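Local coordinates for protein S-adenosylmethionine dependent methyltransferase (Mesorhizobium loti, PDB 3BKW) that probably transfers methyl groups from S-adenosylmethionine to an acceptor that has not been identified, at residues A[38-43]-A[108-113]; A[72-77]-A[95-100]; A[101-106]-A[128-133]; A[146-151]-A[170-175]. All blocks are in the same frame, centred on the assembly; numbering follows the deposited sequence.

Interaction 1 (A[38-43]-A[108-113]); sequences MLPEVG and FDLAYS. With EDO (1,2-ethanediol), chain I; EDO (1,2-ethanediol), chain F.
The forked end of L110 is the bump on which the loop 38-43 settles. L110 CG stands anti to the backbone N (chi1 172°), and the CA-CB bond of this residue heads for the loop. Both methyls border the P40 ring, and CD2 also meets V42. CD1 presses on the ring at CD (3.8 Å from L110 CD1 to P40 CD), while V42 CG1 lies 4.0 Å from L110 CD2. P40 and V42 thus form a shallow hollow that takes the leucine tip. A second hollow lies two residues on, between L110 and the ring of Y112, and here the loop supplies the bump: L39 CD2 reaches in obliquely, 3.9 Å from Y112 CD1 and 4.2 Å from L110 CD2. No hydrogen bond joins the segments, so complementary shape carries the contact. One ethanediol, probably from the crystallisation liquor, donates to P40 O (2.8 Å from its O2), and another donates to D109 OD1, an oxygen that also forms a salt bridge with R46. The contact lays the loop between helix 32-38 and strand 46-50 over strand 108-114 of the Rossmann-like sheet. W32 of helix 32-38 touches both L39 and Y112, while F57 of helix 56-63 stacks on Y112 and W60 touches L39 and V42; I47 of strand 46-50 adjoins V42, and H139 and V141 of strand 138-145 adjoin L110 and L39.

Interaction 2 (A[72-77]-A[95-100]); sequences LDLSEK and RADLDK
L74 and R95 run side by side and point the same way, the leucine covering one face of the guanidinium. L74 CD1 makes a tight approach of 3.2 Å to R95 NH2. R95 extends from CG to NE with CG anti to the backbone N (chi1 -167°), and its length passes alongside the carbonyl of L74. A water donates to L74 O and accepts a weak bond from R95 NH2. E76 crosses R95 obliquely; their carboxylate and guanidinium planes are nearly coplanar, yet E76 OE1 and R95 NE stay 5.5 Å apart and any attraction is probably modest. Behind this solvent-facing pair the backbones meet in a parallel bridge of D73 with R95: A96 N donates to D73 O at 2.9 Å, and R95 CA adds a CH...O contact to D73 O. L72 CB rests on A96 CB at 4.1 Å. D73 turns its carboxylate elsewhere, OD2 using its anti lone pair on S75 N in an Asx turn and OD1 accepting from G53 N, while S75 N-caps helix 76-84. Parallel strands 68-73 and 91-95 end here, as in Rossmann-like methyltransferases, where an acid closing the second strand commonly holds the cofactor ribose; D73 is consistent with that place.

Interaction 3 (A[101-106]-A[128-133]); sequences LHLPQD and RTVHQA. With EDO (1,2-ethanediol), chain E.
L103 packs tightly on A133, its CB and CD1 both close to the alanine methyl (3.6 Å from L103 CB to A133 CB). Beside this apolar patch T129 CG2 lies 3.6 Å from L101 O and also touches the L101 side chain. Q132 then ties the loop to the helix. Its CG sits between backbone N and carbonyl carbon (chi1 65°) and the chain bends at chi2; NE2 grips two carbonyls, L103 O at 2.9 Å, met from above the carbonyl plane, and T129 O at 2.9 Å, on a lone pair. An alanine here would probably leave L103 O without this donor and Q105 CB without the cover of the amide oxygen. D106 N closes the end with a nearly straight bond (166°) to Q132 O, 2.9 Å away. The outer side is looser and wet: two waters each bridge L101 O and T129 OG1, a third donates to Q132 O, and the R128 guanidinium holds an ethanediol at its edge. Inward, L101 reaches L50 and L72, and V130 reaches L50 and F206. The loop thus lies against helix 123-133, the helix of the beta-alpha-beta crossover from strand 108-114 to strand 138-145.

Interaction 4 (A[146-151]-A[170-175]); sequences HPIYMA and DRYLVE
The ring of Y172 meets the start of helix 147-150 with its edge: I148 N lies in the ring plane, 3.6 Å from Y172 CE1. L173 CD2 is at the edge as well, while P147 CB and A151 CB come in obliquely, P147 CB being 3.6 Å from Y172 CE1. Y172 CG is anti to the backbone N (chi1 -176°), and Y172 OH comes to 3.5 Å from P147 CG. The second flat group, the imidazole of H146, caps the helix: its ND1 accepts from I148 N at 3.0 Å, almost exactly in the ring plane. Farther along, A151 CB rests on the backbone of Y172, and a water donates to A151 O (2.7 Å) and to D170 OD2, bridging a backbone carbonyl to the aspartate. Y172 OH also bonds E213 OE1 of the second subunit; a phenylalanine in its place would probably leave that carboxylate without this partner and weaken the dimer contact. Around the pair, W167 of strand 165-169 donates to I148 O, H191 of strand 189-191 touches P147 and A151, V194 of helix 194-203 backs P147 and Y172, and I148 of the second subunit packs on Y172.

In the fold
Interactions 1, 2 and 3 belong to the Rossmann-like part of the chain, 1 and 2 reaching the same sheet, while interaction 4 lies across the chain's centre from interaction 1, at the dimer interface. Interactions 1 and 4 are buried, interaction 2 is at the surface and interaction 3 is partly buried. Chemistry follows place: interaction 1 is purely apolar across its segments, interaction 2 joins a backbone bond to an arginine-leucine pair, interaction 3 sets a glutamine amide beside an apolar patch, and interaction 4 turns a tyrosine edge to a capped helix start, with water and the second subunit as polar partners. Interactions 1 and 3 touch at F108 and A133, 2 and 3 where L72 packs on L101 and L103.

Interaction 1 (A[38-43]-A[108-113])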
# COMPACT_ATOMS: atom_id res chain seq x y z
N MSE A 38 -10.35 0.12 12.62
CA MSE A 38 -8.90 0.28 12.68
C MSE A 38 -8.41 1.03 13.90
O MSE A 38 -7.22 0.96 14.24
CB MSE A 38 -8.43 0.96 11.41
CG MSE A 38 -8.69 0.13 10.17
SE MSE A 38 -8.52 1.13 8.55
CE MSE A 38 -6.71 1.81 8.77
N LEU A 39 -9.31 1.72 14.59
CA LEU A 39 -8.95 2.49 15.77
C LEU A 39 -8.61 1.59 16.93
O LEU A 39 -9.11 0.47 17.01
CB LEU A 39 -10.12 3.36 16.23
CG LEU A 39 -10.64 4.43 15.27
CD1 LEU A 39 -11.94 5.02 15.87
CD2 LEU A 39 -9.56 5.50 15.04
N PRO A 40 -7.76 2.07 17.85
CA PRO A 40 -7.57 1.33 19.08
C PRO A 40 -8.82 1.55 19.95
O PRO A 40 -9.66 2.39 19.61
CB PRO A 40 -6.37 2.04 19.71
CG PRO A 40 -6.54 3.45 19.26
CD PRO A 40 -6.97 3.32 17.86
N GLU A 41 -8.96 0.81 21.05
CA GLU A 41 -10.01 1.11 22.01
C GLU A 41 -9.79 2.56 22.50
O GLU A 41 -8.71 2.89 22.98
CB GLU A 41 -9.98 0.11 23.17
CG GLU A 41 -10.89 0.47 24.35
CD GLU A 41 -12.34 0.62 23.96
OE1 GLU A 41 -12.89 -0.32 23.35
OE2 GLU A 41 -12.92 1.67 24.29
N VAL A 42 -10.80 3.41 22.35
CA VAL A 42 -10.67 4.85 22.66
C VAL A 42 -10.90 5.20 24.13
O VAL A 42 -10.61 6.32 24.54
CB VAL A 42 -11.54 5.76 21.74
CG1 VAL A 42 -11.15 5.57 20.24
CG2 VAL A 42 -13.04 5.55 21.97
N GLY A 43 -11.40 4.24 24.92
CA GLY A 43 -11.67 4.47 26.33
C GLY A 43 -10.43 4.89 27.09
O GLY A 43 -9.41 4.20 27.05
N PHE A 108 -0.66 12.79 23.37
CA PHE A 108 -1.80 12.04 22.83
C PHE A 108 -1.51 10.57 22.68
O PHE A 108 -0.38 10.18 22.44
CB PHE A 108 -2.25 12.65 21.50
CG PHE A 108 -2.66 14.06 21.62
CD1 PHE A 108 -3.93 14.39 22.07
CD2 PHE A 108 -1.74 15.09 21.37
CE1 PHE A 108 -4.30 15.71 22.23
CE2 PHE A 108 -2.12 16.41 21.51
CZ PHE A 108 -3.40 16.72 21.95
N ASP A 109 -2.54 9.76 22.83
CA ASP A 109 -2.46 8.32 22.62
C ASP A 109 -2.92 7.95 21.22
O ASP A 109 -2.57 6.88 20.71
CB ASP A 109 -3.36 7.60 23.63
CG ASP A 109 -2.99 7.94 25.04
OD1 ASP A 109 -1.85 7.59 25.42
OD2 ASP A 109 -3.81 8.56 25.75
N LEU A 110 -3.76 8.80 20.61
CA LEU A 110 -4.31 8.57 19.28
C LEU A 110 -4.43 9.88 18.53
O LEU A 110 -4.92 10.85 19.08
CB LEU A 110 -5.72 7.95 19.40
CG LEU A 110 -6.59 7.78 18.14
CD1 LEU A 110 -5.89 6.86 17.13
CD2 LEU A 110 -7.98 7.29 18.50
N ALA A 111 -3.98 9.87 17.28
CA ALA A 111 -4.21 10.95 16.34
C ALA A 111 -5.14 10.39 15.25
O ALA A 111 -4.90 9.30 14.72
CB ALA A 111 -2.92 11.49 15.75
N TYR A 112 -6.22 11.10 14.99
CA TYR A 112 -7.21 10.74 13.97
C TYR A 112 -7.36 11.85 12.96
O TYR A 112 -7.30 13.01 13.32
CB TYR A 112 -8.55 10.51 14.65
CG TYR A 112 -9.73 10.25 13.72
CD1 TYR A 112 -10.03 8.95 13.29
CD2 TYR A 112 -10.55 11.30 13.26
CE1 TYR A 112 -11.13 8.70 12.44
CE2 TYR A 112 -11.65 11.06 12.41
CZ TYR A 112 -11.94 9.76 12.02
OH TYR A 112 -13.05 9.56 11.19
N SER A 113 -7.59 11.49 11.70
CA SER A 113 -7.88 12.48 10.67
C SER A 113 -8.71 11.90 9.54
O SER A 113 -8.30 10.94 8.91
CB SER A 113 -6.59 13.05 10.11
OG SER A 113 -6.88 14.10 9.19
C1 EDO I . -14.74 1.49 19.93
O1 EDO I . -15.77 1.73 20.90
C2 EDO I . -13.46 2.15 20.43
O2 EDO I . -12.46 2.25 19.40
C1 EDO F . -0.26 5.15 23.73
O1 EDO F . -0.06 5.81 24.97
C2 EDO F . -0.93 3.81 23.98
O2 EDO F . -2.33 3.99 24.31

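Interaction 2 (A[72-77]-A[95-100])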
# COMPACT_ATOMS: atom_id res chain seq x y z
N LEU A 72 -9.08 20.00 15.97
CA LEU A 72 -8.43 21.10 15.26
C LEU A 72 -8.99 21.28 13.85
O LEU A 72 -9.13 20.31 13.12
CB LEU A 72 -6.94 20.83 15.16
CG LEU A 72 -6.18 20.62 16.47
CD1 LEU A 72 -4.67 20.44 16.17
CD2 LEU A 72 -6.41 21.77 17.43
N ASP A 73 -9.25 22.53 13.47
CA ASP A 73 -9.75 22.86 12.14
C ASP A 73 -9.34 24.32 11.83
O ASP A 73 -9.08 25.09 12.73
CB ASP A 73 -11.27 22.67 12.07
CG ASP A 73 -11.78 22.47 10.66
OD1 ASP A 73 -11.92 21.29 10.24
OD2 ASP A 73 -12.01 23.48 9.96
N LEU A 74 -9.27 24.65 10.55
CA LEU A 74 -8.91 26.01 10.12
C LEU A 74 -10.07 26.99 10.27
O LEU A 74 -9.83 28.16 10.51
CB LEU A 74 -8.41 25.99 8.66
CG LEU A 74 -7.77 27.27 8.11
CD1 LEU A 74 -6.51 27.70 8.88
CD2 LEU A 74 -7.42 27.04 6.65
N SER A 75 -11.31 26.49 10.15
CA SER A 75 -12.52 27.33 10.19
C SER A 75 -13.03 27.65 11.60
O SER A 75 -13.56 26.76 12.27
CB SER A 75 -13.64 26.67 9.38
OG SER A 75 -14.83 27.43 9.45
N GLU A 76 -12.89 28.90 12.02
CA GLU A 76 -13.40 29.33 13.34
C GLU A 76 -14.91 29.16 13.45
O GLU A 76 -15.41 28.71 14.48
CB GLU A 76 -13.01 30.79 13.64
CG GLU A 76 -13.43 31.32 15.03
CD GLU A 76 -12.87 30.51 16.19
OE1 GLU A 76 -11.77 29.94 16.05
OE2 GLU A 76 -13.52 30.46 17.26
N LYS A 77 -15.63 29.52 12.38
CA LYS A 77 -17.09 29.36 12.32
C LYS A 77 -17.54 27.91 12.48
O LYS A 77 -18.53 27.65 13.17
CB LYS A 77 -17.68 29.96 11.03
CG LYS A 77 -17.63 31.48 11.02
CD LYS A 77 -18.20 32.07 9.74
CE LYS A 77 -18.19 33.59 9.78
NZ LYS A 77 -18.72 34.19 8.52
N ARG A 95 -8.46 26.53 16.70
CA ARG A 95 -8.21 26.82 15.29
C ARG A 95 -6.74 26.46 15.00
O ARG A 95 -5.86 26.74 15.82
CB ARG A 95 -8.50 28.29 14.97
CG ARG A 95 -8.56 28.57 13.48
CD ARG A 95 -8.68 30.05 13.20
NE ARG A 95 -8.38 30.35 11.80
CZ ARG A 95 -7.15 30.40 11.26
NH1 ARG A 95 -6.05 30.11 11.97
NH2 ARG A 95 -7.02 30.71 9.96
N ALA A 96 -6.51 25.78 13.88
CA ALA A 96 -5.16 25.38 13.48
C ALA A 96 -5.05 25.20 11.98
O ALA A 96 -6.02 24.84 11.32
CB ALA A 96 -4.74 24.10 14.18
N ASP A 97 -3.85 25.47 11.46
CA ASP A 97 -3.51 25.30 10.05
C ASP A 97 -2.68 24.03 10.00
O ASP A 97 -1.56 24.01 10.52
CB ASP A 97 -2.69 26.50 9.55
CG ASP A 97 -2.33 26.41 8.06
OD1 ASP A 97 -2.58 25.39 7.38
OD2 ASP A 97 -1.77 27.41 7.56
N LEU A 98 -3.21 22.97 9.39
CA LEU A 98 -2.48 21.69 9.30
C LEU A 98 -1.15 21.77 8.52
O LEU A 98 -0.28 20.91 8.72
CB LEU A 98 -3.36 20.57 8.76
CG LEU A 98 -4.62 20.20 9.55
CD1 LEU A 98 -5.29 19.00 8.86
CD2 LEU A 98 -4.35 19.88 11.03
N ASP A 99 -1.00 22.77 7.65
CA ASP A 99 0.27 23.03 6.95
C ASP A 99 1.34 23.63 7.86
O ASP A 99 2.51 23.59 7.50
CB ASP A 99 0.08 23.99 5.76
CG ASP A 99 -0.71 23.38 4.65
OD1 ASP A 99 -0.37 22.26 4.22
OD2 ASP A 99 -1.65 24.04 4.15
N LYS A 100 0.95 24.20 9.00
CA LYS A 100 1.86 24.82 9.97
C LYS A 100 1.55 24.26 11.37
O LYS A 100 1.58 24.98 12.36
CB LYS A 100 1.66 26.34 9.96
CG LYS A 100 1.80 27.01 8.60
CD LYS A 100 1.53 28.51 8.72
O HOH W 1 -9.95 30.45 8.25

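Interaction 3 (A[101-106]-A[128-133])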
# COMPACT_ATOMS: atom_id res chain seq x y z
N LEU A 101 1.29 22.96 11.44
CA LEU A 101 0.85 22.31 12.66
C LEU A 101 1.93 22.19 13.73
O LEU A 101 3.06 21.76 13.45
CB LEU A 101 0.33 20.89 12.35
CG LEU A 101 -0.24 20.02 13.48
CD1 LEU A 101 -1.54 20.60 14.03
CD2 LEU A 101 -0.42 18.56 13.04
N HIS A 102 1.54 22.57 14.95
CA HIS A 102 2.37 22.41 16.13
C HIS A 102 1.52 21.65 17.15
O HIS A 102 0.33 21.92 17.30
CB HIS A 102 2.85 23.77 16.64
CG HIS A 102 3.77 24.47 15.68
ND1 HIS A 102 3.33 25.35 14.72
CD2 HIS A 102 5.12 24.39 15.52
CE1 HIS A 102 4.36 25.79 14.02
NE2 HIS A 102 5.45 25.22 14.49
N LEU A 103 2.13 20.65 17.79
CA LEU A 103 1.46 19.85 18.80
C LEU A 103 2.41 19.66 19.97
O LEU A 103 3.63 19.50 19.74
CB LEU A 103 1.02 18.48 18.25
CG LEU A 103 -0.15 18.40 17.26
CD1 LEU A 103 -0.34 16.94 16.79
CD2 LEU A 103 -1.43 18.94 17.87
N PRO A 104 1.88 19.66 21.22
CA PRO A 104 2.73 19.40 22.36
C PRO A 104 3.22 17.96 22.35
O PRO A 104 2.49 17.05 21.95
CB PRO A 104 1.80 19.67 23.56
CG PRO A 104 0.47 19.44 23.05
CD PRO A 104 0.49 19.90 21.64
N GLN A 105 4.47 17.77 22.77
CA GLN A 105 5.13 16.47 22.75
C GLN A 105 4.51 15.50 23.76
O GLN A 105 4.08 15.94 24.83
CB GLN A 105 6.61 16.66 23.09
CG GLN A 105 7.49 15.43 22.91
CD GLN A 105 8.94 15.66 23.36
OE1 GLN A 105 9.33 16.78 23.71
NE2 GLN A 105 9.73 14.59 23.35
N ASP A 106 4.45 14.21 23.40
CA ASP A 106 4.04 13.13 24.31
C ASP A 106 2.69 13.43 25.01
O ASP A 106 2.53 13.17 26.21
CB ASP A 106 5.21 12.97 25.32
CG ASP A 106 5.09 11.76 26.22
OD1 ASP A 106 4.48 10.76 25.83
OD2 ASP A 106 5.64 11.81 27.34
N ARG A 128 5.85 13.85 11.06
CA ARG A 128 6.86 14.01 12.12
C ARG A 128 6.29 14.72 13.34
O ARG A 128 6.60 14.35 14.48
CB ARG A 128 8.11 14.72 11.61
CG ARG A 128 8.83 13.92 10.53
CD ARG A 128 10.10 14.62 10.09
NE ARG A 128 9.95 15.95 9.46
CZ ARG A 128 9.88 16.21 8.15
NH1 ARG A 128 9.90 15.25 7.25
NH2 ARG A 128 9.80 17.48 7.73
N THR A 129 5.43 15.70 13.10
CA THR A 129 4.76 16.44 14.17
C THR A 129 3.83 15.53 14.96
O THR A 129 3.84 15.54 16.20
CB THR A 129 4.03 17.66 13.59
OG1 THR A 129 5.02 18.56 13.07
CG2 THR A 129 3.22 18.40 14.64
N VAL A 130 3.04 14.73 14.24
CA VAL A 130 2.15 13.76 14.89
C VAL A 130 2.97 12.72 15.66
O VAL A 130 2.63 12.40 16.80
CB VAL A 130 1.16 13.14 13.87
CG1 VAL A 130 0.35 11.97 14.52
CG2 VAL A 130 0.21 14.20 13.33
N HIS A 131 4.06 12.24 15.08
CA HIS A 131 4.91 11.24 15.75
C HIS A 131 5.38 11.75 17.12
O HIS A 131 5.22 11.05 18.12
CB HIS A 131 6.08 10.82 14.87
CG HIS A 131 6.95 9.76 15.48
ND1 HIS A 131 8.00 10.06 16.32
CD2 HIS A 131 6.93 8.42 15.35
CE1 HIS A 131 8.59 8.93 16.68
NE2 HIS A 131 7.96 7.93 16.12
N GLN A 132 5.91 12.97 17.19
CA GLN A 132 6.40 13.51 18.48
C GLN A 132 5.28 13.81 19.50
O GLN A 132 5.53 13.77 20.71
CB GLN A 132 7.35 14.71 18.29
CG GLN A 132 6.77 15.98 17.69
CD GLN A 132 6.03 16.86 18.68
OE1 GLN A 132 6.55 17.20 19.75
NE2 GLN A 132 4.82 17.28 18.31
N ALA A 133 4.08 14.11 19.00
CA ALA A 133 2.91 14.37 19.83
C ALA A 133 2.35 13.10 20.47
O ALA A 133 1.70 13.18 21.51
CB ALA A 133 1.80 15.06 19.01
C1 EDO E . 9.96 17.19 3.58
O1 EDO E . 9.16 17.07 4.76
C2 EDO E . 11.40 16.81 3.88
O2 EDO E . 11.51 15.49 4.44
O HOH W 2 5.58 20.96 14.44
O HOH W 3 3.83 20.22 11.32
O HOH W 4 7.71 12.55 21.62

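Interaction 4 (A[146-151]-A[170-175])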
# COMPACT_ATOMS: atom_id res chain seq x y z
N HIS A 146 -7.81 8.19 -2.28
CA HIS A 146 -6.88 7.18 -2.81
C HIS A 146 -6.17 7.74 -4.05
O HIS A 146 -6.79 8.49 -4.81
CB HIS A 146 -7.69 5.93 -3.19
CG HIS A 146 -6.87 4.71 -3.42
ND1 HIS A 146 -6.12 4.51 -4.56
CD2 HIS A 146 -6.72 3.59 -2.67
CE1 HIS A 146 -5.51 3.34 -4.49
NE2 HIS A 146 -5.86 2.76 -3.35
N PRO A 147 -4.87 7.41 -4.24
CA PRO A 147 -4.23 7.89 -5.47
C PRO A 147 -4.88 7.46 -6.81
O PRO A 147 -4.78 8.17 -7.81
CB PRO A 147 -2.76 7.42 -5.31
CG PRO A 147 -2.82 6.34 -4.33
CD PRO A 147 -3.92 6.68 -3.39
N ILE A 148 -5.56 6.31 -6.86
CA ILE A 148 -6.32 5.91 -8.06
C ILE A 148 -7.39 6.97 -8.37
O ILE A 148 -7.59 7.33 -9.52
CB ILE A 148 -6.98 4.54 -7.90
CG1 ILE A 148 -5.91 3.45 -8.02
CG2 ILE A 148 -8.09 4.33 -8.98
CD1 ILE A 148 -6.38 2.08 -7.64
N TYR A 149 -8.05 7.46 -7.33
CA TYR A 149 -9.06 8.48 -7.45
C TYR A 149 -8.46 9.86 -7.77
O TYR A 149 -9.04 10.61 -8.58
CB TYR A 149 -9.89 8.52 -6.15
CG TYR A 149 -11.04 9.49 -6.19
CD1 TYR A 149 -12.26 9.15 -6.77
CD2 TYR A 149 -10.92 10.76 -5.61
CE1 TYR A 149 -13.33 10.06 -6.80
CE2 TYR A 149 -11.97 11.68 -5.65
CZ TYR A 149 -13.18 11.32 -6.23
OH TYR A 149 -14.22 12.23 -6.27
N MSE A 150 -7.33 10.20 -7.16
CA MSE A 150 -6.69 11.52 -7.37
C MSE A 150 -5.87 11.67 -8.65
O MSE A 150 -5.70 12.78 -9.14
CB MSE A 150 -5.75 11.84 -6.21
CG MSE A 150 -6.44 11.99 -4.87
SE MSE A 150 -5.18 12.68 -3.55
CE MSE A 150 -3.92 11.13 -3.48
N ALA A 151 -5.31 10.57 -9.14
CA ALA A 151 -4.39 10.60 -10.30
C ALA A 151 -4.87 11.28 -11.59
O ALA A 151 -4.14 12.10 -12.14
CB ALA A 151 -3.92 9.18 -10.65
N ASP A 170 -4.52 8.04 -15.51
CA ASP A 170 -3.31 8.58 -16.15
C ASP A 170 -2.47 9.26 -15.07
O ASP A 170 -2.97 9.60 -13.98
CB ASP A 170 -3.61 9.56 -17.30
CG ASP A 170 -4.20 10.86 -16.80
OD1 ASP A 170 -5.39 10.88 -16.50
OD2 ASP A 170 -3.45 11.86 -16.72
N ARG A 171 -1.17 9.40 -15.37
CA ARG A 171 -0.19 10.06 -14.50
C ARG A 171 -0.18 9.60 -13.03
O ARG A 171 0.11 10.37 -12.13
CB ARG A 171 -0.37 11.59 -14.63
CG ARG A 171 -0.14 12.09 -16.07
CD ARG A 171 -0.33 13.59 -16.26
NE ARG A 171 0.68 14.42 -15.59
CZ ARG A 171 0.49 15.25 -14.54
NH1 ARG A 171 -0.70 15.44 -13.96
NH2 ARG A 171 1.54 15.93 -14.08
N TYR A 172 -0.50 8.33 -12.79
CA TYR A 172 -0.49 7.80 -11.42
C TYR A 172 0.85 7.96 -10.73
O TYR A 172 0.90 8.23 -9.52
CB TYR A 172 -0.90 6.34 -11.41
CG TYR A 172 -1.03 5.70 -10.03
CD1 TYR A 172 -2.24 5.74 -9.33
CD2 TYR A 172 0.06 5.04 -9.46
CE1 TYR A 172 -2.36 5.12 -8.08
CE2 TYR A 172 -0.04 4.42 -8.22
CZ TYR A 172 -1.26 4.46 -7.52
OH TYR A 172 -1.36 3.85 -6.29
N LEU A 173 1.95 7.84 -11.49
CA LEU A 173 3.29 7.96 -10.92
C LEU A 173 3.86 9.38 -10.95
O LEU A 173 5.02 9.59 -10.51
CB LEU A 173 4.26 6.96 -11.56
CG LEU A 173 4.04 5.46 -11.35
CD1 LEU A 173 3.94 5.12 -9.85
CD2 LEU A 173 2.85 4.88 -12.10
N VAL A 174 3.08 10.34 -11.45
CA VAL A 174 3.51 11.74 -11.51
C VAL A 174 2.86 12.41 -10.31
O VAL A 174 1.68 12.73 -10.33
CB VAL A 174 3.10 12.44 -12.81
CG1 VAL A 174 3.66 13.86 -12.84
CG2 VAL A 174 3.59 11.65 -13.99
N GLU A 175 3.64 12.62 -9.25
CA GLU A 175 3.13 13.18 -8.01
C GLU A 175 3.13 14.68 -8.05
O GLU A 175 3.92 15.29 -8.78
CB GLU A 175 3.92 12.64 -6.83
CG GLU A 175 3.71 11.14 -6.64
CD GLU A 175 4.50 10.56 -5.49
OE1 GLU A 175 5.63 11.04 -5.19
OE2 GLU A 175 3.99 9.61 -4.88
O HOH W 5 -3.32 13.41 -14.37